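Local coordinates for protein NAD(P)-dependent oxidoreductase (PDB 7A3W) that probably uses NADPH to reduce imines, serving as a multifunctional biocatalyst for conjugate reduction and reductive amination, at residues 83-88 against 115-120. Sequence-based numbering, arbitrary orientation.
Sequences SSLDPL and DQHNGL
Leaving helix 75-83, the irregular backbone brings L85, D86 and P87 against H117, where helix 104-116 ends in a Schellman motif. The contact lies in the Rossmann-type NADPH-binding domain and joins the loop between helix 75-83 and strand 95-98 to the turn between helix 104-116 and strand 120-126; the two strands are parallel neighbours in the sheet. N118 takes the positive phi (68°) of the Schellman turn, which an asparagine tolerates better than most residues with a side chain, and its N bonds back to D115 O.

From this turn the imidazole of H117 reaches across. Its CG stands beside the backbone N and anti to the carbonyl carbon (chi1 -78°), sending the ring out from the helix end to the turn at D86 and P87. H117 NE2 gives a weak, bent hydrogen bond to D86 O (3.3 Å, 151°), which sits at the ring edge close to the ring plane. P87 O lies over one face, offset toward the rim; though also 3.3 Å from H117 NE2, it is badly angled for a hydrogen bond. Histidine suits the place because it has a nitrogen at each position: ND1 makes its stronger bond to R113 O in the last helical turn. Donating to both carbonyls at once would need a doubly protonated ring, and the two bonds would then limit its rotation.

L85 CD2 approaches the ring obliquely, while the L85 side chain also packs on I62 of helix 58-64, a buried position fit for a branched aliphatic. P87, with its fixed phi, suits the bend, and D86 closes it as an Asx turn: D86 OD1 accepts from L88 N at 2.9 Å, the donor lying well above the carboxylate plane.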
ATOM      1  N   SER B  83      23.526  30.525   2.582  1.00 26.53           N
ATOM      2  CA  SER B  83      24.505  31.126   3.526  1.00 31.17           C
ATOM      3  C   SER B  83      25.769  31.606   2.807  1.00 31.74           C
ATOM      4  O   SER B  83      26.428  32.500   3.351  1.00 32.86           O
ATOM      5  CB  SER B  83      24.875  30.180   4.623  1.00 30.81           C
ATOM      6  OG  SER B  83      23.832  30.119   5.568  1.00 36.98           O
ATOM      7  N   SER B  84      26.121  31.028   1.662  1.00 28.86           N
ATOM      8  CA  SER B  84      27.361  31.375   0.924  1.00 31.44           C
ATOM      9  C   SER B  84      27.067  32.400  -0.178  1.00 28.97           C
ATOM     10  O   SER B  84      27.986  32.735  -0.924  1.00 27.42           O
ATOM     11  CB  SER B  84      28.005  30.135   0.374  1.00 35.82           C
ATOM     12  OG  SER B  84      27.236  29.626  -0.703  1.00 39.39           O
ATOM     13  N   LEU B  85      25.823  32.836  -0.319  1.00 26.42           N
ATOM     14  CA  LEU B  85      25.438  33.938  -1.240  1.00 28.63           C
ATOM     15  C   LEU B  85      25.859  35.265  -0.613  1.00 25.68           C
ATOM     16  O   LEU B  85      25.795  35.400   0.618  1.00 24.97           O
ATOM     17  CB  LEU B  85      23.912  33.965  -1.408  1.00 30.43           C
ATOM     18  CG  LEU B  85      23.313  33.296  -2.634  1.00 35.34           C
ATOM     19  CD1 LEU B  85      24.078  32.067  -3.065  1.00 35.61           C
ATOM     20  CD2 LEU B  85      21.857  32.964  -2.364  1.00 36.66           C
ATOM     21  N   ASP B  86      26.150  36.265  -1.428  1.00 24.03           N
ATOM     22  CA  ASP B  86      26.057  37.685  -0.993  1.00 23.91           C
ATOM     23  C   ASP B  86      24.685  37.924  -0.358  1.00 24.83           C
ATOM     24  O   ASP B  86      23.663  37.735  -1.032  1.00 23.36           O
ATOM     25  CB  ASP B  86      26.283  38.579  -2.207  1.00 23.14           C
ATOM     26  CG  ASP B  86      26.223  40.072  -1.967  1.00 22.93           C
ATOM     27  OD1 ASP B  86      25.849  40.500  -0.837  1.00 23.61           O
ATOM     28  OD2 ASP B  86      26.486  40.780  -2.948  1.00 22.80           O
ATOM     29  N   PRO B  87      24.602  38.431   0.900  1.00 24.87           N
ATOM     30  CA  PRO B  87      23.312  38.652   1.554  1.00 25.29           C
ATOM     31  C   PRO B  87      22.416  39.624   0.769  1.00 25.26           C
ATOM     32  O   PRO B  87      21.219  39.566   0.937  1.00 23.00           O
ATOM     33  CB  PRO B  87      23.663  39.240   2.924  1.00 27.35           C
ATOM     34  CG  PRO B  87      25.084  38.793   3.143  1.00 27.12           C
ATOM     35  CD  PRO B  87      25.719  38.841   1.767  1.00 27.73           C
ATOM     36  N   LEU B  88      23.021  40.477  -0.061  1.00 25.44           N
ATOM     37  CA  LEU B  88      22.304  41.501  -0.848  1.00 25.76           C
ATOM     38  C   LEU B  88      22.003  40.976  -2.248  1.00 23.61           C
ATOM     39  O   LEU B  88      21.596  41.792  -3.073  1.00 25.33           O
ATOM     40  CB  LEU B  88      23.168  42.768  -0.907  1.00 28.28           C
ATOM     41  CG  LEU B  88      23.507  43.422   0.439  1.00 31.08           C
ATOM     42  CD1 LEU B  88      24.303  44.699   0.217  1.00 31.71           C
ATOM     43  CD2 LEU B  88      22.264  43.702   1.293  1.00 33.22           C
ATOM     44  N   ASP B 115      12.847  35.427   1.296  1.00 21.70           N
ATOM     45  CA  ASP B 115      12.099  36.696   1.464  1.00 23.11           C
ATOM     46  C   ASP B 115      13.075  37.860   1.688  1.00 22.55           C
ATOM     47  O   ASP B 115      12.879  38.923   1.061  1.00 25.74           O
ATOM     48  CB  ASP B 115      11.076  36.622   2.589  1.00 24.37           C
ATOM     49  CG  ASP B 115      10.122  37.784   2.467  1.00 25.78           C
ATOM     50  OD1 ASP B 115       9.502  37.938   1.372  1.00 25.85           O
ATOM     51  OD2 ASP B 115      10.062  38.556   3.425  1.00 30.61           O
ATOM     52  N   GLN B 116      14.112  37.662   2.494  1.00 21.15           N
ATOM     53  CA  GLN B 116      15.158  38.695   2.751  1.00 22.51           C
ATOM     54  C   GLN B 116      15.842  39.148   1.450  1.00 24.86           C
ATOM     55  O   GLN B 116      16.325  40.290   1.413  1.00 21.99           O
ATOM     56  CB  GLN B 116      16.188  38.171   3.745  1.00 25.34           C
ATOM     57  CG  GLN B 116      15.593  38.037   5.134  1.00 28.36           C
ATOM     58  CD  GLN B 116      16.454  37.274   6.108  1.00 32.69           C
ATOM     59  OE1 GLN B 116      17.374  36.540   5.752  1.00 37.44           O
ATOM     60  NE2 GLN B 116      16.137  37.450   7.380  1.00 40.02           N
ATOM     61  N   HIS B 117      15.931  38.271   0.443  1.00 22.24           N
ATOM     62  CA  HIS B 117      16.522  38.544  -0.889  1.00 20.70           C
ATOM     63  C   HIS B 117      15.469  39.083  -1.868  1.00 20.01           C
ATOM     64  O   HIS B 117      15.831  39.306  -3.042  1.00 19.99           O
ATOM     65  CB  HIS B 117      17.142  37.255  -1.448  1.00 20.19           C
ATOM     66  CG  HIS B 117      18.469  36.907  -0.874  1.00 20.23           C
ATOM     67  ND1 HIS B 117      18.625  36.159   0.273  1.00 20.51           N
ATOM     68  CD2 HIS B 117      19.711  37.172  -1.321  1.00 19.60           C
ATOM     69  CE1 HIS B 117      19.917  36.004   0.527  1.00 18.87           C
ATOM     70  NE2 HIS B 117      20.600  36.582  -0.450  1.00 19.87           N
ATOM     71  N   ASN B 118      14.219  39.248  -1.409  0.50 20.67           N
ATOM     72  CA  ASN B 118      13.058  39.723  -2.214  0.50 21.66           C
ATOM     73  C   ASN B 118      12.675  38.672  -3.259  0.50 20.98           C
ATOM     74  O   ASN B 118      11.996  39.020  -4.266  0.50 20.91           O
ATOM     75  CB  ASN B 118      13.318  41.097  -2.837  0.50 23.35           C
ATOM     76  CG  ASN B 118      13.530  42.169  -1.790  0.50 24.10           C
ATOM     77  OD1 ASN B 118      14.614  42.725  -1.682  0.50 28.38           O
ATOM     78  ND2 ASN B 118      12.513  42.435  -0.993  0.50 25.46           N
ATOM     79  N   GLY B 119      13.028  37.415  -3.000  1.00 20.40           N
ATOM     80  CA  GLY B 119      12.612  36.280  -3.841  1.00 20.79           C
ATOM     81  C   GLY B 119      11.241  35.798  -3.424  1.00 18.88           C
ATOM     82  O   GLY B 119      10.733  36.234  -2.375  1.00 21.22           O
ATOM     83  N   LEU B 120      10.649  34.959  -4.253  1.00 20.84           N
ATOM     84  CA  LEU B 120       9.336  34.310  -4.037  1.00 20.56           C
ATOM     85  C   LEU B 120       9.618  32.829  -3.810  1.00 19.25           C
ATOM     86  O   LEU B 120      10.481  32.292  -4.530  1.00 20.22           O
ATOM     87  CB  LEU B 120       8.473  34.468  -5.288  1.00 23.16           C
ATOM     88  CG  LEU B 120       7.677  35.756  -5.496  1.00 26.73           C
ATOM     89  CD1 LEU B 120       8.119  36.897  -4.618  1.00 26.30           C
ATOM     90  CD2 LEU B 120       7.724  36.144  -6.962  1.00 27.33           C
TER